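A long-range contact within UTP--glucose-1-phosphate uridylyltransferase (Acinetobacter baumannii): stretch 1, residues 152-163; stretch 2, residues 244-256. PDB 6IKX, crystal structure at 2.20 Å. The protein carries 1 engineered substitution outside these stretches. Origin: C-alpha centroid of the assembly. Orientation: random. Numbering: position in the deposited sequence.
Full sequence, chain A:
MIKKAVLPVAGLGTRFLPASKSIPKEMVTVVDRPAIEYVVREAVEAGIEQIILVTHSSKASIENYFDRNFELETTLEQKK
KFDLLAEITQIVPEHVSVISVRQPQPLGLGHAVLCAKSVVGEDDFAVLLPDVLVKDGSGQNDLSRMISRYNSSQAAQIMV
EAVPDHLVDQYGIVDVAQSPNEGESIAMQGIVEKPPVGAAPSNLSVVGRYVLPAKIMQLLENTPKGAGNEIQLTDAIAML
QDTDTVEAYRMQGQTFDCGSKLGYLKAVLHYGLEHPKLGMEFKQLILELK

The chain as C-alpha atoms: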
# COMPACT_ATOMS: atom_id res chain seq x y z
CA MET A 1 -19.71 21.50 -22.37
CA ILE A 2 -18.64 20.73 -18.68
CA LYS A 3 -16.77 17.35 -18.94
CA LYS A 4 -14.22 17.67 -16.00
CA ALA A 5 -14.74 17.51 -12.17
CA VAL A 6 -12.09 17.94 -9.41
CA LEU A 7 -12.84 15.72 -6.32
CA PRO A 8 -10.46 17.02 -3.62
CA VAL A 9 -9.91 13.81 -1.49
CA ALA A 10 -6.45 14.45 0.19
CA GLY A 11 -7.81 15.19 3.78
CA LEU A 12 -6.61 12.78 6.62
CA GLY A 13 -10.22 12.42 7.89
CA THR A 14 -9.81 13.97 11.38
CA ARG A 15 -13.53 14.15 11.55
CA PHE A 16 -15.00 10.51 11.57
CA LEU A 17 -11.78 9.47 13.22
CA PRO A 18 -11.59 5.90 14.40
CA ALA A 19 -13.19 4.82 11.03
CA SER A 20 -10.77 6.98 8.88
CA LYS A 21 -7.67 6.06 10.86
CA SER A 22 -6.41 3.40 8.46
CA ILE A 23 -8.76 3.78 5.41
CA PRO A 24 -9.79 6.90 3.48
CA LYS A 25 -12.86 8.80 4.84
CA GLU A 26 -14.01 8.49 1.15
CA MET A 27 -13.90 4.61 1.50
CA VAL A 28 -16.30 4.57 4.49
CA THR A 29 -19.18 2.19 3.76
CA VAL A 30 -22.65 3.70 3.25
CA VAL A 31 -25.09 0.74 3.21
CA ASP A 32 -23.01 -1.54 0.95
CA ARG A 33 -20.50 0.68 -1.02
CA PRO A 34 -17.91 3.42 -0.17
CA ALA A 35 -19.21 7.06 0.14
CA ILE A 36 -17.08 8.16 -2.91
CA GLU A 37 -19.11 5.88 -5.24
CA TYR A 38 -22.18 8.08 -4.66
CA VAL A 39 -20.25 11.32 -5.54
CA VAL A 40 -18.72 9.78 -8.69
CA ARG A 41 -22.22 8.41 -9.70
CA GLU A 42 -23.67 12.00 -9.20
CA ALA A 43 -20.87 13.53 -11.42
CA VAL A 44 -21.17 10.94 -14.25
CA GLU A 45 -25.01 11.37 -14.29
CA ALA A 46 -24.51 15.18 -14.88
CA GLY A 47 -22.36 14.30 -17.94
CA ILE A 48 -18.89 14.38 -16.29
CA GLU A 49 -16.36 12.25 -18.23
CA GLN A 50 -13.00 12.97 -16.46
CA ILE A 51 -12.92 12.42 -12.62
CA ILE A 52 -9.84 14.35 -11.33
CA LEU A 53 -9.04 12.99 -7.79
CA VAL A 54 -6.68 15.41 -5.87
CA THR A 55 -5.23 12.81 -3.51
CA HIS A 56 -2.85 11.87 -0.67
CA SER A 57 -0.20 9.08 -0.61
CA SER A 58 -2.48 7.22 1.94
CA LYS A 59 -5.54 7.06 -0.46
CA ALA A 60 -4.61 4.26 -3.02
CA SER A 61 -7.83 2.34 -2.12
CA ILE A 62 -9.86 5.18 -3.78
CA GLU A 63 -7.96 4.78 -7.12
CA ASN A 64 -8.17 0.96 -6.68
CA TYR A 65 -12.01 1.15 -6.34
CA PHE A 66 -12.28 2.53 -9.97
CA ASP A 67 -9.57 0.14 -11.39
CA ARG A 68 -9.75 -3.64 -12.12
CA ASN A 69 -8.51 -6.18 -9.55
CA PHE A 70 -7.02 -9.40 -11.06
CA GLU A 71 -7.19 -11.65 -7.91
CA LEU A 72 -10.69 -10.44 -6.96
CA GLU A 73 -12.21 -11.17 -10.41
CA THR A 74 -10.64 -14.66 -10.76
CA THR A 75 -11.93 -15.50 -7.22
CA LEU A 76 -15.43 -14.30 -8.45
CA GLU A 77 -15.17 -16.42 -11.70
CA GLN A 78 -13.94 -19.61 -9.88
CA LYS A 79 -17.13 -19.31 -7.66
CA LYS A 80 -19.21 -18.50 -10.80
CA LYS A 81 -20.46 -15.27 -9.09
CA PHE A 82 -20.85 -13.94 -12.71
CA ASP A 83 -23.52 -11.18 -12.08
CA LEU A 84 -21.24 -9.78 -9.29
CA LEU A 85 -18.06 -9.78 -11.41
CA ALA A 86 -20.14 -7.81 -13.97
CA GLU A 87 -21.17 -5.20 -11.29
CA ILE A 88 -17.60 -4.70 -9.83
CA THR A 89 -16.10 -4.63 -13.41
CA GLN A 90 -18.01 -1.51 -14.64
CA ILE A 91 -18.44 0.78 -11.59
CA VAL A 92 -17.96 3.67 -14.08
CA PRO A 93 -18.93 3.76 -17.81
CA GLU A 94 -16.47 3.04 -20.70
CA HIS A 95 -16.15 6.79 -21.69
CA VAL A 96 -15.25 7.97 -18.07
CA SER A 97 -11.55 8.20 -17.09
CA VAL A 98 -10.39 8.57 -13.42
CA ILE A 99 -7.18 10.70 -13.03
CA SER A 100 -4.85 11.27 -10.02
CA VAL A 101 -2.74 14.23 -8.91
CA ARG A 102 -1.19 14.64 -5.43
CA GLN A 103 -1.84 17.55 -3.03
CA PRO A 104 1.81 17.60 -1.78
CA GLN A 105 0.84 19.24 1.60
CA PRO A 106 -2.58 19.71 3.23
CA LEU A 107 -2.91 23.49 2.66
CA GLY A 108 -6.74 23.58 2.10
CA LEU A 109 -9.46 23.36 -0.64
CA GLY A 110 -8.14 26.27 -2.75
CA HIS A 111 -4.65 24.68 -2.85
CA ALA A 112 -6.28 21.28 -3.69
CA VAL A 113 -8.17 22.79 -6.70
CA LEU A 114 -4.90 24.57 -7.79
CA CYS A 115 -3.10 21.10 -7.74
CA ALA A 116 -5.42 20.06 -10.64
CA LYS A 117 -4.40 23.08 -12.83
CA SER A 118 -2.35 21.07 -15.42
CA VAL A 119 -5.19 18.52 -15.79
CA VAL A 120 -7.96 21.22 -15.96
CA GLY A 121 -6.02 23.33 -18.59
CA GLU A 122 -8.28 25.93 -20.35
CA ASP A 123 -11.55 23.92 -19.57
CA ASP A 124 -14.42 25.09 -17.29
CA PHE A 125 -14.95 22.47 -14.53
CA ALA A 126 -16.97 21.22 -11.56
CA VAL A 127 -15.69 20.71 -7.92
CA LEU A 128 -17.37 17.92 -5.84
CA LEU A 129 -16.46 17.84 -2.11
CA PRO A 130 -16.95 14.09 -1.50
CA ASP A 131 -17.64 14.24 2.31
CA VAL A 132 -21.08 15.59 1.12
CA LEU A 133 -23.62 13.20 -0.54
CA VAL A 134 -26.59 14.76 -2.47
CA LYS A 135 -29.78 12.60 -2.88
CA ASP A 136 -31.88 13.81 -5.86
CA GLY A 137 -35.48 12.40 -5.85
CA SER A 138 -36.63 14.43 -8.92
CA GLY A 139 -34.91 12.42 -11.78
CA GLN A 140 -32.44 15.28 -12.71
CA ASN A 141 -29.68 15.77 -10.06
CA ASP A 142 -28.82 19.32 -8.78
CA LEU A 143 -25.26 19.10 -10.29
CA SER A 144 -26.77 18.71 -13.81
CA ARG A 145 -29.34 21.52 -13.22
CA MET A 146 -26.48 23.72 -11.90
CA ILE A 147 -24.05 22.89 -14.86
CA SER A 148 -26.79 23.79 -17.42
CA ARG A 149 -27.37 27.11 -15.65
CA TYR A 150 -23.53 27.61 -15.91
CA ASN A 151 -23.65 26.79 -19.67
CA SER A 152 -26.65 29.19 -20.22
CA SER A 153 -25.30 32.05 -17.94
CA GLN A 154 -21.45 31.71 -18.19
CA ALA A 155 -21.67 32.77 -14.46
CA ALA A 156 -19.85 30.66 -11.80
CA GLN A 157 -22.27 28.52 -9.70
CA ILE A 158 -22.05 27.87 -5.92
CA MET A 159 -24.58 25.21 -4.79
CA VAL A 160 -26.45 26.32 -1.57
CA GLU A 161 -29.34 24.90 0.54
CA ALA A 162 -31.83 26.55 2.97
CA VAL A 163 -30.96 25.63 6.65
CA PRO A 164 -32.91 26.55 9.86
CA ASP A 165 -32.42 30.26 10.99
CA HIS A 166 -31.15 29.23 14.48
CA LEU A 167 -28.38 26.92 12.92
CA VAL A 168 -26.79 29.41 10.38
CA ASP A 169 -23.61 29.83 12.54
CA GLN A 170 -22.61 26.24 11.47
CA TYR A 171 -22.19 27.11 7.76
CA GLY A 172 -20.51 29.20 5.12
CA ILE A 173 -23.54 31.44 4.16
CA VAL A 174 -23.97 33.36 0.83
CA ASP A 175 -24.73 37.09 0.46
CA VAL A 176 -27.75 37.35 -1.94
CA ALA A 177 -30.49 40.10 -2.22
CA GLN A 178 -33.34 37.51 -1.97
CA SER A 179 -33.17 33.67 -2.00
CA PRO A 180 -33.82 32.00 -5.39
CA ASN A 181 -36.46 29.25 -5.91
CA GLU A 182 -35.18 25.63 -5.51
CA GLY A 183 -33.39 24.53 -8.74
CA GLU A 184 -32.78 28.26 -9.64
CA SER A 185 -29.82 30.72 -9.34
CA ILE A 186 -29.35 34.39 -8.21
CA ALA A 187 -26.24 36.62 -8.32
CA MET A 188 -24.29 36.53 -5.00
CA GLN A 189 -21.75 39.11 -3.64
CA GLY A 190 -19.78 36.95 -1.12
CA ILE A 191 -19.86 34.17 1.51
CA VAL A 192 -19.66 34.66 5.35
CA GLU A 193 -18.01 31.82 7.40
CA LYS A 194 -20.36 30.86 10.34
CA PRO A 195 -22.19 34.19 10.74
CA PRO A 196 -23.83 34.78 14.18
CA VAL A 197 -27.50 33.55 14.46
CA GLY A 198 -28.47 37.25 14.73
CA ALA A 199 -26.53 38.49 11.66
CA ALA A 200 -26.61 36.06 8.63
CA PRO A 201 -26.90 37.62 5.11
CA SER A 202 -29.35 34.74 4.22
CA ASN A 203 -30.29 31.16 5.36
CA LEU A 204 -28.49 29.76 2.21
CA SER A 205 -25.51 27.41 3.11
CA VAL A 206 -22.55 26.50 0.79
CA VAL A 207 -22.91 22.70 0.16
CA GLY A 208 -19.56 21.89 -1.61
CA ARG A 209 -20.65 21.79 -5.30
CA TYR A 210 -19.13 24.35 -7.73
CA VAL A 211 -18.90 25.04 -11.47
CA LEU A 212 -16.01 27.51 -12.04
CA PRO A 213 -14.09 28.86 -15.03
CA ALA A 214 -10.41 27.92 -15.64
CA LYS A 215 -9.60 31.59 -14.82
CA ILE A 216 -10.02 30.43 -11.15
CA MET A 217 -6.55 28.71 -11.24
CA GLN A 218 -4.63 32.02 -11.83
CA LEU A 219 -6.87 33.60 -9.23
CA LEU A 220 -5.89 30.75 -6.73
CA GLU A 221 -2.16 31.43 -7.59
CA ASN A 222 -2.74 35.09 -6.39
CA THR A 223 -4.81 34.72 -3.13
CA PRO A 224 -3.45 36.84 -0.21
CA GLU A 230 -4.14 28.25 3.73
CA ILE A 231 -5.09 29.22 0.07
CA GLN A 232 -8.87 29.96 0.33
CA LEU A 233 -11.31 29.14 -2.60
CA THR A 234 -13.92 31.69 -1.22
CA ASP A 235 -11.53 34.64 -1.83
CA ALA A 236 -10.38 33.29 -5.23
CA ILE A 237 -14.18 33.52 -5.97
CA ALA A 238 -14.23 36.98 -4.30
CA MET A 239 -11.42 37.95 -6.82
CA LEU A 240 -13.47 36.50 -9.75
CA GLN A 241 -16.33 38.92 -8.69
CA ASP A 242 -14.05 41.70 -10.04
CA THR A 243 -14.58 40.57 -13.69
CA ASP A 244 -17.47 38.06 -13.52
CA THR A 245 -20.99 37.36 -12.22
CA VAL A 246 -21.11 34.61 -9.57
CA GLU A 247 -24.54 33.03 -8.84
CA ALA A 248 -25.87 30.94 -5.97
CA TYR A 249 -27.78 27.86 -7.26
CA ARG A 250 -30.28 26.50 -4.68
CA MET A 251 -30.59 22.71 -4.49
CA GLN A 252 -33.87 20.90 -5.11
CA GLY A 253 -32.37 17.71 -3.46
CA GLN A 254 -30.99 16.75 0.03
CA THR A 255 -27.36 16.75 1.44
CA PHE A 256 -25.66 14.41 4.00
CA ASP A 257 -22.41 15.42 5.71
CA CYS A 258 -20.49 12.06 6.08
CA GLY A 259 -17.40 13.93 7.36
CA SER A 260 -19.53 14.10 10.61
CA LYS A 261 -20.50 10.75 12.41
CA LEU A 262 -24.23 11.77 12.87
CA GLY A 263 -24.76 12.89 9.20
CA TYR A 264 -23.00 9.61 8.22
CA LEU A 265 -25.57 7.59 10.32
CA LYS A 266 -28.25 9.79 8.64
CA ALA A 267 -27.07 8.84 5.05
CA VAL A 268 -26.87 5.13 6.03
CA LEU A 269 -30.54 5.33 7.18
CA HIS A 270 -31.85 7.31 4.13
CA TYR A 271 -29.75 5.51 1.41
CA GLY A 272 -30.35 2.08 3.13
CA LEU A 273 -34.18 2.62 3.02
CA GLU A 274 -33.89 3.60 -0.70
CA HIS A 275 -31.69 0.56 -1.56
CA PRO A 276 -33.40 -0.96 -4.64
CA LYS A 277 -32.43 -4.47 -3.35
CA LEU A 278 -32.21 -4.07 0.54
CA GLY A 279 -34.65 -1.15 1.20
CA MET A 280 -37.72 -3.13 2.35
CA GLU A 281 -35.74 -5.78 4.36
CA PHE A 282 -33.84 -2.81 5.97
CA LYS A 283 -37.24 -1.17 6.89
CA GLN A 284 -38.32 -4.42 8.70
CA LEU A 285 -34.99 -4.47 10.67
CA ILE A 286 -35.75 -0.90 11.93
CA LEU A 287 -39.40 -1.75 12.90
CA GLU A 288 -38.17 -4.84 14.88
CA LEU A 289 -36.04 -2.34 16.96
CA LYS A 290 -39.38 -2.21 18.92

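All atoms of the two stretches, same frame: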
# COMPACT_ATOMS: atom_id res chain seq x y z
N SER A 152 -25.72 28.06 -19.96
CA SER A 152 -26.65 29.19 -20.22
C SER A 152 -26.01 30.53 -19.81
O SER A 152 -25.86 31.38 -20.70
CB SER A 152 -27.97 28.92 -19.51
OG SER A 152 -28.68 30.11 -19.22
N SER A 153 -25.64 30.72 -18.54
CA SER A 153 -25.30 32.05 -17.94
C SER A 153 -23.82 32.43 -18.15
O SER A 153 -23.51 33.64 -18.14
CB SER A 153 -25.62 32.10 -16.46
OG SER A 153 -24.52 31.60 -15.70
N GLN A 154 -22.92 31.46 -18.21
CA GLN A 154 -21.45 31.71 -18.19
C GLN A 154 -21.08 32.45 -16.90
O GLN A 154 -20.03 33.13 -16.89
CB GLN A 154 -21.07 32.46 -19.47
CG GLN A 154 -19.81 31.96 -20.17
CD GLN A 154 -19.79 30.50 -20.57
OE1 GLN A 154 -18.73 29.97 -20.90
NE2 GLN A 154 -20.94 29.82 -20.56
N ALA A 155 -21.90 32.30 -15.85
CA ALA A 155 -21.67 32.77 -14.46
C ALA A 155 -21.31 31.58 -13.56
O ALA A 155 -22.04 30.56 -13.60
CB ALA A 155 -22.91 33.44 -13.92
N ALA A 156 -20.29 31.73 -12.73
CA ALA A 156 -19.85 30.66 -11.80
C ALA A 156 -21.05 30.32 -10.91
O ALA A 156 -21.89 31.21 -10.68
CB ALA A 156 -18.64 31.07 -11.02
N GLN A 157 -21.17 29.06 -10.53
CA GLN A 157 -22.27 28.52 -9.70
C GLN A 157 -21.67 28.01 -8.39
O GLN A 157 -20.61 27.31 -8.42
CB GLN A 157 -23.04 27.45 -10.49
CG GLN A 157 -23.57 27.93 -11.84
CD GLN A 157 -24.68 28.96 -11.76
OE1 GLN A 157 -25.70 28.78 -11.06
NE2 GLN A 157 -24.49 30.08 -12.45
N ILE A 158 -22.29 28.41 -7.29
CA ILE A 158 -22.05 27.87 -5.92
C ILE A 158 -23.36 27.22 -5.46
O ILE A 158 -24.39 27.92 -5.32
CB ILE A 158 -21.55 28.96 -4.97
CG1 ILE A 158 -20.07 29.30 -5.18
CG2 ILE A 158 -21.78 28.57 -3.53
CD1 ILE A 158 -19.75 30.02 -6.46
N MET A 159 -23.36 25.91 -5.28
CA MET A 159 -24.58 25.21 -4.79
C MET A 159 -24.79 25.60 -3.32
O MET A 159 -23.79 25.64 -2.57
CB MET A 159 -24.48 23.69 -4.98
CG MET A 159 -25.78 22.96 -4.63
SD MET A 159 -25.80 21.19 -4.94
CE MET A 159 -25.32 21.14 -6.66
N VAL A 160 -26.03 25.92 -2.95
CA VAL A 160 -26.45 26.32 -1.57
C VAL A 160 -27.76 25.60 -1.21
O VAL A 160 -28.46 25.12 -2.12
CB VAL A 160 -26.63 27.84 -1.42
CG1 VAL A 160 -25.35 28.59 -1.71
CG2 VAL A 160 -27.77 28.40 -2.28
N GLU A 161 -28.08 25.54 0.07
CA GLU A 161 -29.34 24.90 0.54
C GLU A 161 -29.84 25.62 1.79
O GLU A 161 -29.01 25.90 2.69
CB GLU A 161 -29.07 23.41 0.70
CG GLU A 161 -29.19 22.89 2.09
CD GLU A 161 -28.94 21.40 2.16
OE1 GLU A 161 -29.86 20.61 1.81
OE2 GLU A 161 -27.81 21.06 2.51
N ALA A 162 -31.13 25.96 1.81
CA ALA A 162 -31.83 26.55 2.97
C ALA A 162 -31.58 25.67 4.21
O ALA A 162 -31.78 24.44 4.11
CB ALA A 162 -33.31 26.65 2.66
N VAL A 163 -31.11 26.27 5.31
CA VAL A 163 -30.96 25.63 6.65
C VAL A 163 -31.82 26.40 7.66
O VAL A 163 -32.16 27.56 7.41
CB VAL A 163 -29.48 25.61 7.10
CG1 VAL A 163 -28.62 24.81 6.15
CG2 VAL A 163 -28.93 27.02 7.27
N ASP A 244 -16.51 39.12 -13.15
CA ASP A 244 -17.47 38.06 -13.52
C ASP A 244 -18.63 38.07 -12.53
O ASP A 244 -18.47 38.50 -11.39
CB ASP A 244 -16.78 36.69 -13.67
CG ASP A 244 -15.77 36.56 -14.82
OD1 ASP A 244 -14.65 37.07 -14.69
OD2 ASP A 244 -16.09 35.91 -15.83
N THR A 245 -19.81 37.72 -13.03
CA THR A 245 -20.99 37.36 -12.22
C THR A 245 -20.67 36.02 -11.58
O THR A 245 -19.97 35.19 -12.21
CB THR A 245 -22.27 37.30 -13.07
OG1 THR A 245 -22.34 38.52 -13.80
CG2 THR A 245 -23.52 37.08 -12.24
N VAL A 246 -21.11 35.87 -10.34
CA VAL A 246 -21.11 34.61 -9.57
C VAL A 246 -22.55 34.46 -9.07
O VAL A 246 -23.12 35.43 -8.59
CB VAL A 246 -20.06 34.71 -8.44
CG1 VAL A 246 -19.80 33.38 -7.76
CG2 VAL A 246 -18.77 35.30 -8.98
N GLU A 247 -23.15 33.30 -9.26
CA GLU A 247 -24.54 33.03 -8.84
C GLU A 247 -24.56 31.89 -7.83
O GLU A 247 -23.70 30.99 -7.85
CB GLU A 247 -25.40 32.63 -10.02
CG GLU A 247 -25.50 33.70 -11.09
CD GLU A 247 -26.37 33.28 -12.25
OE1 GLU A 247 -26.62 32.06 -12.42
OE2 GLU A 247 -26.83 34.16 -12.96
N ALA A 248 -25.54 31.96 -6.96
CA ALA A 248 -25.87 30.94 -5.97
C ALA A 248 -27.04 30.15 -6.54
O ALA A 248 -28.05 30.77 -6.91
CB ALA A 248 -26.16 31.63 -4.66
N TYR A 249 -26.83 28.85 -6.72
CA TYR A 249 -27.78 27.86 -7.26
C TYR A 249 -28.32 27.08 -6.06
O TYR A 249 -27.51 26.44 -5.36
CB TYR A 249 -27.13 26.90 -8.27
CG TYR A 249 -28.00 25.70 -8.52
CD1 TYR A 249 -29.08 25.75 -9.38
CD2 TYR A 249 -27.84 24.56 -7.75
CE1 TYR A 249 -29.92 24.66 -9.53
CE2 TYR A 249 -28.70 23.48 -7.86
CZ TYR A 249 -29.74 23.53 -8.76
OH TYR A 249 -30.54 22.44 -8.86
N ARG A 250 -29.63 27.13 -5.85
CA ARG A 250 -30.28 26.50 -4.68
C ARG A 250 -30.78 25.12 -5.08
O ARG A 250 -31.68 25.02 -5.93
CB ARG A 250 -31.45 27.33 -4.14
CG ARG A 250 -32.10 26.78 -2.88
CD ARG A 250 -33.37 27.54 -2.62
NE ARG A 250 -34.13 27.15 -1.43
CZ ARG A 250 -35.26 27.74 -1.06
NH1 ARG A 250 -35.77 28.72 -1.78
NH2 ARG A 250 -35.90 27.34 0.02
N MET A 251 -30.24 24.13 -4.39
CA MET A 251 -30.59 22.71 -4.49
C MET A 251 -32.10 22.53 -4.52
O MET A 251 -32.83 23.26 -3.82
CB MET A 251 -30.09 21.97 -3.25
CG MET A 251 -28.63 21.77 -3.24
SD MET A 251 -28.19 20.87 -1.78
CE MET A 251 -28.90 19.26 -2.10
N GLN A 252 -32.52 21.48 -5.21
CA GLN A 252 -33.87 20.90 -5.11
C GLN A 252 -33.79 19.61 -4.27
O GLN A 252 -34.82 19.20 -3.76
CB GLN A 252 -34.41 20.84 -6.55
CG GLN A 252 -35.22 19.61 -6.91
CD GLN A 252 -34.28 18.48 -7.19
OE1 GLN A 252 -33.24 18.67 -7.81
NE2 GLN A 252 -34.64 17.31 -6.69
N GLY A 253 -32.59 19.05 -4.07
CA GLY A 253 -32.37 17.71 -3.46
C GLY A 253 -31.97 17.84 -1.99
O GLY A 253 -32.25 18.88 -1.41
N GLN A 254 -31.29 16.85 -1.43
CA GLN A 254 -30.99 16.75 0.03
C GLN A 254 -29.50 16.40 0.21
O GLN A 254 -29.01 15.54 -0.55
CB GLN A 254 -31.90 15.70 0.66
CG GLN A 254 -31.97 15.81 2.17
CD GLN A 254 -32.89 14.80 2.84
OE1 GLN A 254 -33.20 14.92 4.03
NE2 GLN A 254 -33.32 13.80 2.08
N THR A 255 -28.80 17.01 1.18
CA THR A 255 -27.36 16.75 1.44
C THR A 255 -27.20 15.88 2.68
O THR A 255 -28.13 15.84 3.49
CB THR A 255 -26.55 18.05 1.55
OG1 THR A 255 -26.77 18.63 2.84
CG2 THR A 255 -26.94 19.04 0.48
N PHE A 256 -26.06 15.18 2.80
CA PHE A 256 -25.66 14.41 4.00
C PHE A 256 -24.17 14.62 4.20
O PHE A 256 -23.39 14.37 3.26
CB PHE A 256 -25.94 12.92 3.85
CG PHE A 256 -27.36 12.59 3.50
CD1 PHE A 256 -27.79 12.61 2.19
CD2 PHE A 256 -28.28 12.28 4.49
CE1 PHE A 256 -29.11 12.33 1.88
CE2 PHE A 256 -29.60 11.99 4.18
CZ PHE A 256 -30.02 12.03 2.87

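The apolar centre of this contact lies on both faces of a two-stranded parallel pairing, in which 156-162 runs beside 246-250 with their N-to-C directions 34° apart. On the face carrying A156, I158 and V160, the partners are V246, A248 and R250. I158 CD1 comes to 3.6 Å from V246 CG1, and A156 CB lies 4.2 Å from the same V246 CG1, so one valine methyl serves two residues of the opposing strand. V160 continues the row more loosely, with its CG1 4.3 Å from A248 CB and its CG2 4.3 Å from R250 CB.

The other face, bearing Q157 and M159 against E247 and Y249, is apolar towards its C-terminal end. M159 CG sits 4.1 Å from Y249 CD2, near the plane of the ring, so the methionine meets the tyrosine at its edge. Beyond the strand end, M251 points its CA-to-CB bond toward stretch 1, and its CG approaches M159 SD to 3.4 Å. The sulfur of M251 packs in turn on E161, with SD 3.7 Å from E161 CB.

Between these faces runs the backbone ladder. The CA atoms of A156 and V246 are 4.7 Å apart, those of Q157 and E247 5.1 Å, and those of V160 and R250 4.9 Å, which shows an unbroken register. The hydrogen bonds alternate as a parallel pairing requires: A156, I158 and V160 bond to E247, Y249 and M251, while Q157 and M159 take no part in the backbone hydrogen bonds between the stretches. E247 N donates to A156 O at 2.8 Å with an N-H...O angle of 172°, the straightest of the ladder. I158 N then donates to E247 O at 3.0 Å, and Y249 N to I158 O, also at 3.0 Å. V160 N to Y249 O measures 2.9 Å, and M251 N to V160 O, at 3.0 Å and 165°, carries the pattern one residue past the second strand. CA-H...O contacts supplement it; the shortest joins M159 CA to Y249 O at 3.2 Å.

Side-chain polarity appears at both ends. Near the N-terminal end, Q157 folds back with chi1 and chi2 both m, bringing its amide end nearer to stretch 2 than its CB direction alone would suggest. Its NE2 donates to E247 OE1 at 2.9 Å and 174°, and also to A155 O at 2.7 Å, so a single amide nitrogen links the two stretches while bracing its own. A155 CB packs 3.8 Å from E247 CD, and A155 N donates to S153 OG at 2.7 Å, tying the residues after the helix to its last turn.

At the far edge, E161 starts sideways, but its extended chi2 (179°) carries the carboxylate nearer to the second stretch. T255 OG1 donates to E161 OE2 at 2.7 Å, a side-chain link beyond the ladder. Alongside, A162 CB lies 3.8 Å from R250 NH2, oblique to the guanidinium.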